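Local coordinates for fibrinogen-binding protein (Staphylococcus aureus subsp. aureus, PDB 3T49) that probably blocks the complement C3 convertases of the host, as a secreted virulence factor of the staphylococcal complement inhibitor family, at residues 58-61 with 62-65; 65-68 with 69-73. All coordinates share one frame; numbering follows the deposited sequence.

How the contacts relate
The chain runs through helices 5-13, 16-22 and 28-47 before entering helix 50-72, and both contacts lie on this last helix. Neither closes a loop: in each, residues join to those three to five places further on, one turn along a single helix. Contact 1 comes first, in the middle of the helix, where its inner side meets helices 5-13, 16-22 and 28-47. Contact 2 begins at Lys65, where contact 1 ends, and still leans on helices 28-47 and 16-22. The two neither nest nor cross but run end to end, their centres about 11 Å apart, carrying the helix from a partly buried middle to an exposed C-terminal end.

Contact 1: 58-61 with 62-65; sequences VALE and KIYK
Leu60 and Tyr64 both turn CG back beside their own backbone N, opposite the carbonyl carbon (chi1 -73° and -66°), and this shared setting makes the two side chains neighbours with a common heading, one helical turn apart. The leucine touches with a single branch: CD2 lies 4.0 Å from Tyr64 CZ and 3.8 Å from Tyr64 OH, at the far end of the ring. At the near end, Leu60 O sits over one ring face, displaced toward the rim, 3.2 Å from Tyr64 CG. The same oxygen accepts Tyr64 N at 3.0 Å in a nearly straight bond (166°), so one carbonyl serves the backbone while the ring leans over it.

The other three i to i+4 bonds, onto Val58 O, Ala59 O and Glu61 O, make this a regular stretch of alpha-helix 50-72, whose buried side is packed into a helical bundle. Leucine and tyrosine suit that side: Leu60 reaches Leu9 and Leu12 of helix 5-13, while the tyrosine ring stacks on Tyr19 and its hydroxyl is hydrogen-bonded to Leu12 O. Ile63 sets CG2 3.5 Å from Leu60 O and sends its end toward Tyr29 and Tyr30. On the exposed side, Lys62 CB lies 3.4 Å from Val58 O, where the aliphatic stem begins, and the lysine ammonium pairs with Glu66.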
ATOM      1  N   VAL A  58      -2.393   4.320  -5.959  1.00 11.32           N
ATOM      2  CA  VAL A  58      -2.769   3.315  -6.939  1.00 12.21           C
ATOM      3  C   VAL A  58      -2.073   1.989  -6.616  1.00  9.82           C
ATOM      4  O   VAL A  58      -2.706   0.925  -6.698  1.00  9.90           O
ATOM      5  CB  VAL A  58      -2.436   3.802  -8.366  1.00 14.29           C
ATOM      6  CG1 VAL A  58      -2.603   2.692  -9.390  1.00 18.20           C
ATOM      7  CG2 VAL A  58      -3.316   4.993  -8.730  1.00 17.75           C
ATOM      8  N   ALA A  59      -0.815   2.035  -6.245  1.00  9.59           N
ATOM      9  CA  ALA A  59      -0.074   0.802  -5.983  1.00  9.33           C
ATOM     10  C   ALA A  59      -0.616   0.085  -4.765  1.00  8.18           C
ATOM     11  O   ALA A  59      -0.753  -1.144  -4.754  1.00  8.78           O
ATOM     12  CB  ALA A  59       1.386   1.084  -5.807  1.00 10.44           C
ATOM     13  N   LEU A  60      -0.890   0.804  -3.703  1.00  8.88           N
ATOM     14  CA  LEU A  60      -1.458   0.190  -2.508  1.00  7.78           C
ATOM     15  C   LEU A  60      -2.852  -0.376  -2.781  1.00  8.42           C
ATOM     16  O   LEU A  60      -3.170  -1.492  -2.371  1.00  8.77           O
ATOM     17  CB  LEU A  60      -1.489   1.176  -1.325  1.00  9.16           C
ATOM     18  CG  LEU A  60      -0.125   1.472  -0.707  1.00  9.97           C
ATOM     19  CD1 LEU A  60      -0.240   2.654   0.260  1.00 12.58           C
ATOM     20  CD2 LEU A  60       0.423   0.224  -0.007  1.00 10.48           C
ATOM     21  N   GLU A  61      -3.724   0.369  -3.447  1.00  8.60           N
ATOM     22  CA  GLU A  61      -5.033  -0.159  -3.815  1.00  8.67           C
ATOM     23  C   GLU A  61      -4.876  -1.445  -4.620  1.00  8.31           C
ATOM     24  O   GLU A  61      -5.613  -2.426  -4.399  1.00 10.55           O
ATOM     25  CB  GLU A  61      -5.840   0.885  -4.621  1.00 10.14           C
ATOM     26  CG  GLU A  61      -6.277   2.052  -3.767  1.00 13.40           C
ATOM     27  CD  GLU A  61      -6.922   3.159  -4.563  1.00 22.02           C
ATOM     28  OE1 GLU A  61      -6.750   3.165  -5.800  1.00 31.31           O
ATOM     29  OE2 GLU A  61      -7.557   4.039  -3.933  1.00 28.86           O
ATOM     30  N   LYS A  62      -3.929  -1.474  -5.539  1.00  8.82           N
ATOM     31  CA  LYS A  62      -3.730  -2.633  -6.405  1.00  9.63           C
ATOM     32  C   LYS A  62      -3.293  -3.854  -5.566  1.00  9.39           C
ATOM     33  O   LYS A  62      -3.843  -4.958  -5.732  1.00  9.93           O
ATOM     34  CB  LYS A  62      -2.685  -2.335  -7.480  1.00 11.67           C
ATOM     35  CG  LYS A  62      -2.406  -3.488  -8.452  1.00 14.12           C
ATOM     36  CD  LYS A  62      -1.356  -3.049  -9.497  1.00 18.59           C
ATOM     37  CE  LYS A  62      -1.080  -4.128 -10.537  1.00 29.33           C
ATOM     38  NZ  LYS A  62      -0.153  -5.163 -10.005  1.00 37.10           N
ATOM     39  N   ILE A  63      -2.284  -3.694  -4.705  1.00  8.77           N
ATOM     40  CA  ILE A  63      -1.766  -4.841  -3.950  1.00  8.59           C
ATOM     41  C   ILE A  63      -2.789  -5.322  -2.905  1.00  8.34           C
ATOM     42  O   ILE A  63      -2.921  -6.529  -2.677  1.00  8.09           O
ATOM     43  CB  ILE A  63      -0.356  -4.552  -3.337  1.00  9.93           C
ATOM     44  CG1 ILE A  63       0.379  -5.852  -2.948  1.00 11.73           C
ATOM     45  CG2 ILE A  63      -0.446  -3.602  -2.129  1.00  9.84           C
ATOM     46  CD1 ILE A  63       0.773  -6.719  -4.127  1.00 13.53           C
ATOM     47  N   TYR A  64      -3.554  -4.425  -2.290  1.00  7.48           N
ATOM     48  CA  TYR A  64      -4.579  -4.842  -1.347  1.00  7.75           C
ATOM     49  C   TYR A  64      -5.647  -5.655  -2.066  1.00  7.87           C
ATOM     50  O   TYR A  64      -6.130  -6.650  -1.535  1.00  8.50           O
ATOM     51  CB  TYR A  64      -5.234  -3.630  -0.672  1.00  7.92           C
ATOM     52  CG  TYR A  64      -4.345  -2.815   0.240  1.00  8.35           C
ATOM     53  CD1 TYR A  64      -3.083  -3.241   0.642  1.00  9.18           C
ATOM     54  CD2 TYR A  64      -4.795  -1.596   0.713  1.00  9.08           C
ATOM     55  CE1 TYR A  64      -2.303  -2.461   1.483  1.00  9.17           C
ATOM     56  CE2 TYR A  64      -4.030  -0.822   1.557  1.00  9.63           C
ATOM     57  CZ  TYR A  64      -2.783  -1.248   1.935  1.00  8.53           C
ATOM     58  OH  TYR A  64      -2.005  -0.466   2.776  1.00  9.21           O
ATOM     59  N   LYS A  65      -6.073  -5.231  -3.257  1.00  8.91           N
ATOM     60  CA  LYS A  65      -7.077  -5.967  -4.040  1.00  8.92           C
ATOM     61  C   LYS A  65      -6.536  -7.338  -4.414  1.00  9.85           C
ATOM     62  O   LYS A  65      -7.284  -8.333  -4.335  1.00 10.65           O
ATOM     63  CB  LYS A  65      -7.465  -5.168  -5.282  1.00 10.84           C
ATOM     64  CG  LYS A  65      -8.597  -5.836  -6.055  1.00 17.99           C
ATOM     65  CD  LYS A  65      -9.108  -4.911  -7.169  1.00 22.20           C
ATOM     66  CE  LYS A  65     -10.401  -5.489  -7.776  1.00 27.26           C
ATOM     67  NZ  LYS A  65     -10.926  -4.700  -8.917  1.00 37.48           N
TER

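Contact 2: 65-68 with 69-73; sequences KEID and EIINR
Ile67 and Ile71 meet side by side on the last turns of alpha-helix 50-72, where i to i+4 bonding carries the chain to its end. CG2 of Ile67 touches CD1 of Ile71 at 3.7 Å. Both isoleucines set CG1 beside the backbone N and CG2 opposite it (chi1 -71° and -73°), which gives them the same heading. Ile71 N also bonds Ile67 O at 3.0 Å, with the N-H aimed well (164°). This is the closely packed part, though of its three isoleucines Ile67 alone is buried; it continues onto Tyr30 and Ile34 of helix 28-47, as befits a branched apolar residue facing a neighbouring helix. Ile70 and Ile71 lie at the exposed margin, where Ile70 still reaches Tyr30 and its CG1 lies 3.4 Å from Glu66 O.

The polar side is looser. Lys65 and Glu69 cross at an angle, meeting through methylene rather than charge: Lys65 CE is 3.4 Å from Glu69 OE2, whereas Lys65 NZ stays 4.4 Å from that oxygen, too far to count as a salt bridge. Opposite charges one turn apart suit this solvent side, although their attraction is probably modest. Arg73 NH1 lies 3.3 Å from Glu69 OE1, but Glu69 lies over the guanidinium face, so the pairing rests on charge and not on a directed hydrogen bond. Asp68 sends its carboxylate elsewhere, OD1 to the hydroxyl of Tyr19 and OD2 to a bound glycerol. Its carbonyl takes one of the last backbone bonds, Asn72 N to Asp68 O at 2.8 Å, while Asn72 CB rests 3.1 Å from that same oxygen.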
ATOM      1  N   LYS A  65      -6.073  -5.231  -3.257  1.00  8.91           N
ATOM      2  CA  LYS A  65      -7.077  -5.967  -4.040  1.00  8.92           C
ATOM      3  C   LYS A  65      -6.536  -7.338  -4.414  1.00  9.85           C
ATOM      4  O   LYS A  65      -7.284  -8.333  -4.335  1.00 10.65           O
ATOM      5  CB  LYS A  65      -7.465  -5.168  -5.282  1.00 10.84           C
ATOM      6  CG  LYS A  65      -8.597  -5.836  -6.055  1.00 17.99           C
ATOM      7  CD  LYS A  65      -9.108  -4.911  -7.169  1.00 22.20           C
ATOM      8  CE  LYS A  65     -10.401  -5.489  -7.776  1.00 27.26           C
ATOM      9  NZ  LYS A  65     -10.926  -4.700  -8.917  1.00 37.48           N
ATOM     10  N   GLU A  66      -5.279  -7.416  -4.845  1.00  9.04           N
ATOM     11  CA  GLU A  66      -4.664  -8.702  -5.198  1.00  9.64           C
ATOM     12  C   GLU A  66      -4.662  -9.658  -4.007  1.00  8.70           C
ATOM     13  O   GLU A  66      -4.997 -10.850  -4.148  1.00  9.29           O
ATOM     14  CB  GLU A  66      -3.251  -8.530  -5.759  1.00 11.94           C
ATOM     15  CG  GLU A  66      -3.286  -7.992  -7.164  1.00 18.04           C
ATOM     16  CD  GLU A  66      -2.004  -7.396  -7.663  1.00 19.55           C
ATOM     17  OE1 GLU A  66      -1.132  -7.056  -6.860  1.00 19.79           O
ATOM     18  OE2 GLU A  66      -1.900  -7.187  -8.897  1.00 24.65           O
ATOM     19  N   ILE A  67      -4.298  -9.149  -2.841  1.00  8.05           N
ATOM     20  CA  ILE A  67      -4.238  -9.969  -1.645  1.00  8.44           C
ATOM     21  C   ILE A  67      -5.634 -10.415  -1.255  1.00  8.43           C
ATOM     22  O   ILE A  67      -5.848 -11.612  -0.975  1.00  8.86           O
ATOM     23  CB  ILE A  67      -3.542  -9.211  -0.515  1.00  7.52           C
ATOM     24  CG1 ILE A  67      -2.045  -9.076  -0.827  1.00  8.49           C
ATOM     25  CG2 ILE A  67      -3.758  -9.916   0.806  1.00  8.28           C
ATOM     26  CD1 ILE A  67      -1.340  -8.072   0.072  1.00  9.00           C
ATOM     27  N   ASP A  68      -6.602  -9.515  -1.260  1.00  8.45           N
ATOM     28  CA  ASP A  68      -7.975  -9.876  -0.964  1.00  8.50           C
ATOM     29  C   ASP A  68      -8.479 -10.971  -1.922  1.00 10.83           C
ATOM     30  O   ASP A  68      -9.122 -11.939  -1.494  1.00 10.80           O
ATOM     31  CB  ASP A  68      -8.920  -8.674  -1.089  1.00 10.05           C
ATOM     32  CG  ASP A  68      -8.804  -7.688   0.044  1.00 11.77           C
ATOM     33  OD1 ASP A  68      -8.233  -8.017   1.080  1.00 13.67           O
ATOM     34  OD2 ASP A  68      -9.374  -6.555  -0.100  1.00 13.20           O
ATOM     35  N   GLU A  69      -8.192 -10.843  -3.201  1.00  9.99           N
ATOM     36  CA  GLU A  69      -8.713 -11.794  -4.172  1.00 10.65           C
ATOM     37  C   GLU A  69      -8.070 -13.157  -4.014  1.00  9.89           C
ATOM     38  O   GLU A  69      -8.778 -14.165  -4.130  1.00 10.95           O
ATOM     39  CB  GLU A  69      -8.622 -11.219  -5.580  1.00 12.88           C
ATOM     40  CG  GLU A  69      -9.671 -10.101  -5.770  1.00 15.76           C
ATOM     41  CD  GLU A  69      -9.804  -9.575  -7.169  1.00 22.63           C
ATOM     42  OE1 GLU A  69      -8.948  -9.892  -8.001  1.00 33.46           O
ATOM     43  OE2 GLU A  69     -10.785  -8.834  -7.394  1.00 30.76           O
ATOM     44  N   ILE A  70      -6.797 -13.241  -3.663  1.00  8.96           N
ATOM     45  CA  ILE A  70      -6.197 -14.563  -3.445  1.00  8.37           C
ATOM     46  C   ILE A  70      -6.800 -15.195  -2.193  1.00  7.65           C
ATOM     47  O   ILE A  70      -7.168 -16.393  -2.176  1.00 10.93           O
ATOM     48  CB  ILE A  70      -4.684 -14.486  -3.286  1.00 10.09           C
ATOM     49  CG1 ILE A  70      -4.019 -14.124  -4.609  1.00 13.84           C
ATOM     50  CG2 ILE A  70      -4.106 -15.837  -2.833  1.00 12.99           C
ATOM     51  CD1 ILE A  70      -2.550 -13.704  -4.437  1.00 16.28           C
ATOM     52  N   ILE A  71      -6.897 -14.419  -1.122  1.00  8.76           N
ATOM     53  CA  ILE A  71      -7.322 -14.956   0.170  1.00  9.35           C
ATOM     54  C   ILE A  71      -8.821 -15.305   0.160  1.00  9.85           C
ATOM     55  O   ILE A  71      -9.241 -16.271   0.817  1.00 13.54           O
ATOM     56  CB  ILE A  71      -6.884 -13.981   1.278  1.00 11.09           C
ATOM     57  CG1 ILE A  71      -5.360 -14.099   1.443  1.00 15.13           C
ATOM     58  CG2 ILE A  71      -7.624 -14.241   2.602  1.00 11.94           C
ATOM     59  CD1 ILE A  71      -4.749 -13.134   2.407  1.00 18.03           C
ATOM     60  N   ASN A  72      -9.630 -14.575  -0.598  1.00  9.03           N
ATOM     61  CA  ASN A  72     -11.074 -14.797  -0.600  1.00 10.55           C
ATOM     62  C   ASN A  72     -11.563 -15.860  -1.600  1.00 12.89           C
ATOM     63  O   ASN A  72     -12.669 -16.370  -1.435  1.00 19.61           O
ATOM     64  CB  ASN A  72     -11.794 -13.488  -0.886  1.00 11.77           C
ATOM     65  CG  ASN A  72     -11.601 -12.451   0.224  1.00 11.60           C
ATOM     66  OD1 ASN A  72     -11.277 -12.774   1.379  1.00 13.43           O
ATOM     67  ND2 ASN A  72     -11.776 -11.188  -0.129  1.00 10.78           N
ATOM     68  N   ARG A  73     -10.767 -16.190  -2.616  1.00 12.65           N
ATOM     69  CA  ARG A  73     -11.253 -16.982  -3.762  1.00 15.82           C
ATOM     70  C   ARG A  73     -10.624 -18.377  -3.867  1.00 24.76           C
ATOM     71  O   ARG A  73      -9.907 -18.842  -2.975  1.00 17.81           O
ATOM     72  CB  ARG A  73     -10.991 -16.222  -5.075  1.00 17.40           C
ATOM     73  CG  ARG A  73     -11.712 -14.879  -5.203  1.00 20.67           C
ATOM     74  CD  ARG A  73     -11.247 -14.092  -6.429  1.00 19.94           C
ATOM     75  NE  ARG A  73     -12.291 -13.124  -6.755  1.00 24.82           N
ATOM     76  CZ  ARG A  73     -12.286 -12.270  -7.773  1.00 31.85           C
ATOM     77  NH1 ARG A  73     -11.257 -12.182  -8.585  1.00 38.92           N
ATOM     78  NH2 ARG A  73     -13.317 -11.467  -7.943  1.00 38.78           N
ATOM     79  OXT ARG A  73     -10.819 -19.082  -4.856  1.00 30.24           O
TER